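Local coordinates for conjugal transfer protein TRWB (Escherichia coli, PDB 1E9R) that probably acts as a hexameric, DNA-binding P-loop NTPase that couples the DNA to the transport machinery during bacterial conjugation, at residues T33-K36 with A37-T41; I178-F181 with D182-R185; D228-I231 with R232-L235. All coordinates share one frame; numbering follows the deposited sequence.

Contact 1. Residues T33-K36 with A37-T41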
loop_
_atom_site.group_PDB
_atom_site.type_symbol
_atom_site.label_atom_id
_atom_site.label_comp_id
_atom_site.label_asym_id
_atom_site.label_seq_id
_atom_site.Cartn_x
_atom_site.Cartn_y
_atom_site.Cartn_z
ATOM N N THR B 33 7.088 -27.592 -35.087
ATOM C CA THR B 33 8.040 -27.868 -34.015
ATOM C C THR B 33 8.703 -29.218 -34.191
ATOM O O THR B 33 9.706 -29.502 -33.539
ATOM C CB THR B 33 7.370 -27.842 -32.636
ATOM O OG1 THR B 33 6.342 -28.832 -32.577
ATOM C CG2 THR B 33 6.753 -26.505 -32.390
ATOM N N ARG B 34 8.135 -30.047 -35.069
ATOM C CA ARG B 34 8.673 -31.381 -35.337
ATOM C C ARG B 34 10.142 -31.264 -35.705
ATOM O O ARG B 34 10.537 -30.450 -36.540
ATOM C CB ARG B 34 7.898 -32.059 -36.465
ATOM C CG ARG B 34 8.327 -33.485 -36.746
ATOM C CD ARG B 34 7.157 -34.275 -37.318
ATOM N NE ARG B 34 7.555 -35.594 -37.803
ATOM C CZ ARG B 34 8.419 -35.798 -38.796
ATOM N NH1 ARG B 34 8.986 -34.766 -39.415
ATOM N NH2 ARG B 34 8.712 -37.036 -39.177
ATOM N N GLU B 35 10.955 -32.090 -35.076
ATOM C CA GLU B 35 12.374 -32.026 -35.303
ATOM C C GLU B 35 12.961 -33.405 -35.546
ATOM O O GLU B 35 12.338 -34.433 -35.253
ATOM C CB GLU B 35 13.005 -31.355 -34.092
ATOM C CG GLU B 35 14.496 -31.202 -34.108
ATOM C CD GLU B 35 14.968 -30.339 -32.947
ATOM O OE1 GLU B 35 14.098 -29.736 -32.268
ATOM O OE2 GLU B 35 16.199 -30.258 -32.721
ATOM N N LYS B 36 14.168 -33.408 -36.093
ATOM C CA LYS B 36 14.879 -34.634 -36.418
ATOM C C LYS B 36 15.118 -35.491 -35.178
ATOM O O LYS B 36 14.660 -36.635 -35.102
ATOM C CB LYS B 36 16.211 -34.282 -37.097
ATOM C CG LYS B 36 16.435 -32.765 -37.326
ATOM C CD LYS B 36 15.406 -32.155 -38.292
ATOM C CE LYS B 36 15.664 -30.677 -38.554
ATOM N NZ LYS B 36 15.712 -29.924 -37.286
ATOM N N ALA B 37 15.823 -34.925 -34.201
ATOM C CA ALA B 37 16.139 -35.627 -32.960
ATOM C C ALA B 37 14.899 -36.155 -32.246
ATOM O O ALA B 37 13.764 -35.807 -32.599
ATOM C CB ALA B 37 16.914 -34.706 -32.031
ATOM N N LYS B 38 15.128 -37.008 -31.250
ATOM C CA LYS B 38 14.045 -37.587 -30.466
ATOM C C LYS B 38 13.534 -36.471 -29.548
ATOM O O LYS B 38 14.332 -35.790 -28.900
ATOM C CB LYS B 38 14.577 -38.761 -29.648
ATOM C CG LYS B 38 13.684 -39.974 -29.681
ATOM C CD LYS B 38 12.247 -39.602 -29.365
ATOM C CE LYS B 38 11.350 -40.829 -29.406
ATOM N NZ LYS B 38 11.805 -41.865 -28.429
ATOM N N GLN B 39 12.217 -36.281 -29.502
ATOM C CA GLN B 39 11.613 -35.210 -28.698
ATOM C C GLN B 39 10.543 -35.669 -27.705
ATOM O O GLN B 39 9.951 -36.741 -27.849
ATOM C CB GLN B 39 10.965 -34.160 -29.622
ATOM C CG GLN B 39 11.897 -33.427 -30.583
ATOM C CD GLN B 39 11.129 -32.612 -31.621
ATOM O OE1 GLN B 39 10.471 -33.173 -32.495
ATOM N NE2 GLN B 39 11.206 -31.287 -31.525
ATOM N N VAL B 40 10.291 -34.832 -26.702
ATOM C CA VAL B 40 9.259 -35.103 -25.702
ATOM C C VAL B 40 8.038 -34.317 -26.185
ATOM O O VAL B 40 8.182 -33.381 -26.976
ATOM C CB VAL B 40 9.692 -34.612 -24.301
ATOM C CG1 VAL B 40 10.944 -35.374 -23.857
ATOM C CG2 VAL B 40 9.966 -33.111 -24.332
ATOM N N THR B 41 6.840 -34.674 -25.739
ATOM C CA THR B 41 5.676 -33.940 -26.213
ATOM C C THR B 41 4.893 -33.212 -25.148
ATOM O O THR B 41 4.850 -33.625 -23.985
ATOM C CB THR B 41 4.677 -34.851 -26.956
ATOM O OG1 THR B 41 4.141 -35.824 -26.047
ATOM C CG2 THR B 41 5.357 -35.546 -28.122
#
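Q39 NE2 is shared by two backbone carbonyls: it donates to T33 O at 3.1 Å and, weakly, to M47 O. The first of these bonds is straight and lies in the plane of the Q39 amide. The setting is the irregular loop that leads from helix 26-33 into strand 41-42, and it illustrates how one side-chain amide can bridge a loop through backbone groups on its far arm. The other end of the same amide also works, since Q39 OE1 receives E35 N at 2.8 Å. That bond is short but bent, with an N-H...O angle of 141°, and its donor stands above the carbonyl plane. Between them the two bonds fix the rotation of the amide and tie it to T33 and E35, the residues flanking R34, which is the first to leave the helix. Q39 gets there with CG set beside its own backbone N (chi1 -62°) and the rest of the chain extended, so that it spans the loop. E35 crosses it at about a right angle. E35 CB sits tightly against the amide, 3.1 Å from Q39 NE2 and 3.3 Å from Q39 CD, while the carboxylate, turned 66° from the amide plane, passes on to a weak bond from R49 N. The end of the helix is tied down separately, through T33 OG1 and its bonds to L29 O and P46 O. At the outer bend the carbonyls E35 O and A37 O, both acceptors, come to 3.3 Å of each other.

Contact 2. Residues I178-F181 with D182-R185; sequences IATF and DDLR
The F181 ring lays its CE2 corner over one face of the R185 guanidinium, with CE2 3.2 Å from R185 NH2 and 3.8 Å from R185 CZ. The two planes are 80° apart, so the groups meet steeply rather than as a flat stack. In R185, chi1 (-74°) sets CG beside the backbone N, 3.2 Å from F181 O, and the bend at chi2 (-98°) then turns the rest of the chain toward the ring. The guanidinium has a firmer anchor elsewhere, for R185 NE bonds to F197 O, and the ring also rests on L207 and T208 of helix 201-217 and on G199 of a second subunit.

F181 is the first residue of helix 181-188, and T180 is its N-cap. T180 OG1 accepts from D183 N at 3.2 Å in a nearly straight bond, and it also donates weakly to D183 OD2 at 2.9 Å. The hydroxyl is thus held between the amide and the carboxylate of one residue, having taken the position between its own backbone N and carbonyl carbon. A water completes the arrangement: it accepts from T180 N and donates to D183 OD2, giving a solvent-mediated counterpart of the return bond of a capping box. The carboxylate, placed at the start of the helix, would probably be favoured there by the helix dipole.

Ordinary helical bonds follow, L184 N to T180 O at 2.9 Å and R185 N to F181 O at 3.0 Å. Just before the cap, A179 CB lies against D183 CB, while A179 O receives R211 NH2 and I178 O bonds to S195 OG of the second subunit.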
loop_
_atom_site.group_PDB
_atom_site.type_symbol
_atom_site.label_atom_id
_atom_site.label_comp_id
_atom_site.label_asym_id
_atom_site.label_seq_id
_atom_site.Cartn_x
_atom_site.Cartn_y
_atom_site.Cartn_z
ATOM N N ILE B 178 15.512 -28.350 22.213
ATOM C CA ILE B 178 15.199 -28.988 23.490
ATOM C C ILE B 178 16.118 -28.582 24.633
ATOM O O ILE B 178 15.648 -28.275 25.722
ATOM C CB ILE B 178 15.229 -30.536 23.374
ATOM C CG1 ILE B 178 14.276 -31.005 22.273
ATOM C CG2 ILE B 178 14.813 -31.154 24.695
ATOM C CD1 ILE B 178 12.836 -30.650 22.526
ATOM N N ALA B 179 17.422 -28.593 24.397
ATOM C CA ALA B 179 18.362 -28.217 25.441
ATOM C C ALA B 179 17.949 -26.854 25.968
ATOM O O ALA B 179 17.414 -26.042 25.222
ATOM C CB ALA B 179 19.772 -28.156 24.880
ATOM N N THR B 180 18.185 -26.596 27.251
ATOM C CA THR B 180 17.815 -25.301 27.815
ATOM C C THR B 180 18.641 -24.211 27.151
ATOM O O THR B 180 19.713 -24.463 26.594
ATOM C CB THR B 180 18.069 -25.213 29.340
ATOM O OG1 THR B 180 19.477 -25.165 29.583
ATOM C CG2 THR B 180 17.472 -26.410 30.063
ATOM N N PHE B 181 18.123 -22.995 27.226
ATOM C CA PHE B 181 18.773 -21.828 26.654
ATOM C C PHE B 181 20.237 -21.795 27.029
ATOM O O PHE B 181 21.105 -21.597 26.181
ATOM C CB PHE B 181 18.116 -20.571 27.193
ATOM C CG PHE B 181 17.968 -19.476 26.183
ATOM C CD1 PHE B 181 17.126 -19.635 25.083
ATOM C CD2 PHE B 181 18.601 -18.256 26.371
ATOM C CE1 PHE B 181 16.908 -18.591 24.192
ATOM C CE2 PHE B 181 18.388 -17.203 25.482
ATOM C CZ PHE B 181 17.536 -17.374 24.391
ATOM N N ASP B 182 20.500 -21.988 28.317
ATOM C CA ASP B 182 21.861 -21.962 28.827
ATOM C C ASP B 182 22.759 -23.074 28.320
ATOM O O ASP B 182 23.903 -22.819 27.950
ATOM C CB ASP B 182 21.859 -21.982 30.351
ATOM C CG ASP B 182 21.198 -20.758 30.944
ATOM O OD1 ASP B 182 20.571 -19.976 30.190
ATOM O OD2 ASP B 182 21.304 -20.579 32.172
ATOM N N ASP B 183 22.263 -24.307 28.310
ATOM C CA ASP B 183 23.083 -25.411 27.838
ATOM C C ASP B 183 23.421 -25.230 26.380
ATOM O O ASP B 183 24.530 -25.561 25.954
ATOM C CB ASP B 183 22.367 -26.738 28.031
ATOM C CG ASP B 183 22.227 -27.105 29.486
ATOM O OD1 ASP B 183 23.219 -26.947 30.228
ATOM O OD2 ASP B 183 21.132 -27.557 29.886
ATOM N N LEU B 184 22.458 -24.705 25.619
ATOM C CA LEU B 184 22.657 -24.464 24.195
ATOM C C LEU B 184 23.814 -23.494 24.072
ATOM O O LEU B 184 24.779 -23.745 23.347
ATOM C CB LEU B 184 21.416 -23.840 23.575
ATOM C CG LEU B 184 21.204 -24.091 22.081
ATOM C CD1 LEU B 184 20.149 -23.118 21.584
ATOM C CD2 LEU B 184 22.492 -23.922 21.298
ATOM N N ARG B 185 23.700 -22.380 24.789
ATOM C CA ARG B 185 24.741 -21.354 24.803
ATOM C C ARG B 185 26.106 -21.999 25.036
ATOM O O ARG B 185 27.072 -21.702 24.341
ATOM C CB ARG B 185 24.465 -20.345 25.916
ATOM C CG ARG B 185 23.329 -19.371 25.644
ATOM C CD ARG B 185 23.888 -18.056 25.143
ATOM N NE ARG B 185 22.864 -17.037 24.937
ATOM C CZ ARG B 185 22.065 -16.570 25.889
ATOM N NH1 ARG B 185 22.157 -17.042 27.120
ATOM N NH2 ARG B 185 21.168 -15.636 25.605
HETATM O O HOH W 1 19.401 -29.183 28.455
#

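Contact 3. Residues D228-I231 with R232-L235; sequences DFSI and RSWL
Aromatic packing joins F229 to W234 as an offset edge-to-face pair: the edge of the phenyl ring points toward the face of the indole's five-membered ring, with planes 60° apart and centroids 5.6 Å apart. The closest touch lies at the root of the tryptophan, where F229 CZ is 3.6 Å from W234 CB. With chi1 at 177°, F229 CG lies beside its own carbonyl carbon, and the far end of the ring comes up to W234. Both side chains also touch I103 of strand 103-105, and R83 makes a cation-pi contact with the indole.

Among the polar contacts, S230 is the N-cap of helix 231-236. S230 OG takes S233 N at 3.2 Å with an N-H...O angle of 170°. E120 supports the cap from outside, its carboxylate bonding to both S230 OG and I231 N, so one acid grips both the cap hydroxyl and the first amide of the helix. S230 O accepts W234 N at 2.8 Å, and I231 O accepts L235 N at 2.9 Å.

Ionic ties are left to R232, whose NH1 forms a salt bridge with D126 and bonds to E120 O. Apolar contact is lighter: I231 CG2 lies 4.4 Å from L235 CD1, beside helix 252-269.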
loop_
_atom_site.group_PDB
_atom_site.type_symbol
_atom_site.label_atom_id
_atom_site.label_comp_id
_atom_site.label_asym_id
_atom_site.label_seq_id
_atom_site.Cartn_x
_atom_site.Cartn_y
_atom_site.Cartn_z
ATOM N N ASP B 228 22.781 -43.199 4.211
ATOM C CA ASP B 228 23.883 -42.444 3.635
ATOM C C ASP B 228 23.611 -41.966 2.216
ATOM O O ASP B 228 24.537 -41.549 1.512
ATOM C CB ASP B 228 25.178 -43.269 3.680
ATOM C CG ASP B 228 25.014 -44.649 3.064
ATOM O OD1 ASP B 228 23.936 -44.936 2.480
ATOM O OD2 ASP B 228 25.970 -45.451 3.167
ATOM N N PHE B 229 22.349 -42.012 1.800
ATOM C CA PHE B 229 22.009 -41.560 0.463
ATOM C C PHE B 229 22.287 -40.070 0.303
ATOM O O PHE B 229 21.889 -39.264 1.145
ATOM C CB PHE B 229 20.544 -41.828 0.152
ATOM C CG PHE B 229 20.125 -41.325 -1.192
ATOM C CD1 PHE B 229 20.641 -41.896 -2.350
ATOM C CD2 PHE B 229 19.255 -40.248 -1.310
ATOM C CE1 PHE B 229 20.300 -41.398 -3.612
ATOM C CE2 PHE B 229 18.908 -39.745 -2.573
ATOM C CZ PHE B 229 19.433 -40.321 -3.722
ATOM N N SER B 230 22.984 -39.715 -0.777
ATOM C CA SER B 230 23.320 -38.322 -1.072
ATOM C C SER B 230 22.742 -37.916 -2.416
ATOM O O SER B 230 23.066 -38.515 -3.440
ATOM C CB SER B 230 24.835 -38.119 -1.107
ATOM O OG SER B 230 25.160 -36.832 -1.608
ATOM N N ILE B 231 21.882 -36.899 -2.411
ATOM C CA ILE B 231 21.278 -36.423 -3.644
ATOM C C ILE B 231 22.373 -35.928 -4.594
ATOM O O ILE B 231 22.269 -36.108 -5.803
ATOM C CB ILE B 231 20.275 -35.287 -3.365
ATOM C CG1 ILE B 231 19.087 -35.832 -2.566
ATOM C CG2 ILE B 231 19.796 -34.677 -4.675
ATOM C CD1 ILE B 231 18.125 -34.767 -2.090
ATOM N N ARG B 232 23.426 -35.325 -4.040
ATOM C CA ARG B 232 24.535 -34.820 -4.848
ATOM C C ARG B 232 25.227 -35.961 -5.577
ATOM O O ARG B 232 25.486 -35.886 -6.782
ATOM C CB ARG B 232 25.563 -34.108 -3.970
ATOM C CG ARG B 232 25.036 -32.879 -3.299
ATOM C CD ARG B 232 26.129 -32.144 -2.561
ATOM N NE ARG B 232 27.079 -31.504 -3.456
ATOM C CZ ARG B 232 28.044 -30.694 -3.039
ATOM N NH1 ARG B 232 28.175 -30.435 -1.746
ATOM N NH2 ARG B 232 28.871 -30.133 -3.911
ATOM N N SER B 233 25.541 -37.014 -4.828
ATOM C CA SER B 233 26.202 -38.187 -5.384
ATOM C C SER B 233 25.284 -38.860 -6.399
ATOM O O SER B 233 25.739 -39.330 -7.439
ATOM C CB SER B 233 26.557 -39.168 -4.268
ATOM O OG SER B 233 27.462 -38.582 -3.348
ATOM N N TRP B 234 23.992 -38.904 -6.095
ATOM C CA TRP B 234 23.027 -39.500 -6.996
ATOM C C TRP B 234 23.021 -38.758 -8.342
ATOM O O TRP B 234 22.999 -39.374 -9.410
ATOM C CB TRP B 234 21.634 -39.438 -6.376
ATOM C CG TRP B 234 20.562 -39.934 -7.285
ATOM C CD1 TRP B 234 20.277 -41.234 -7.585
ATOM C CD2 TRP B 234 19.647 -39.136 -8.051
ATOM N NE1 TRP B 234 19.244 -41.300 -8.490
ATOM C CE2 TRP B 234 18.837 -40.027 -8.793
ATOM C CE3 TRP B 234 19.433 -37.756 -8.185
ATOM C CZ2 TRP B 234 17.825 -39.581 -9.658
ATOM C CZ3 TRP B 234 18.426 -37.311 -9.048
ATOM C CH2 TRP B 234 17.636 -38.224 -9.772
ATOM N N LEU B 235 23.035 -37.432 -8.294
ATOM C CA LEU B 235 23.022 -36.645 -9.521
ATOM C C LEU B 235 24.228 -36.953 -10.382
ATOM O O LEU B 235 24.134 -37.019 -11.606
ATOM C CB LEU B 235 22.994 -35.150 -9.199
ATOM C CG LEU B 235 21.663 -34.609 -8.674
ATOM C CD1 LEU B 235 21.826 -33.162 -8.244
ATOM C CD2 LEU B 235 20.608 -34.733 -9.749
#

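Overall arrangement
The three contacts follow one another along the chain without touching. Contact 1 and contact 2 lie on opposite sides of the chain's centre, 59 Å apart between centres. Contact 3 falls between these extremes, its centre 31 Å from that of contact 1 and 33 Å from that of contact 2; its nearest atoms are about 16 Å and 23 Å from theirs. Contacts 2 and 3 are two versions of one device, a hydroxyl capping a helix start, one at a subunit interface and one buried within the chain. Contact 1 instead ends in T41, whose OG1 bonds to E72 and whose N bonds to T76, both on helix 66-79, the helix following the probable Walker A loop.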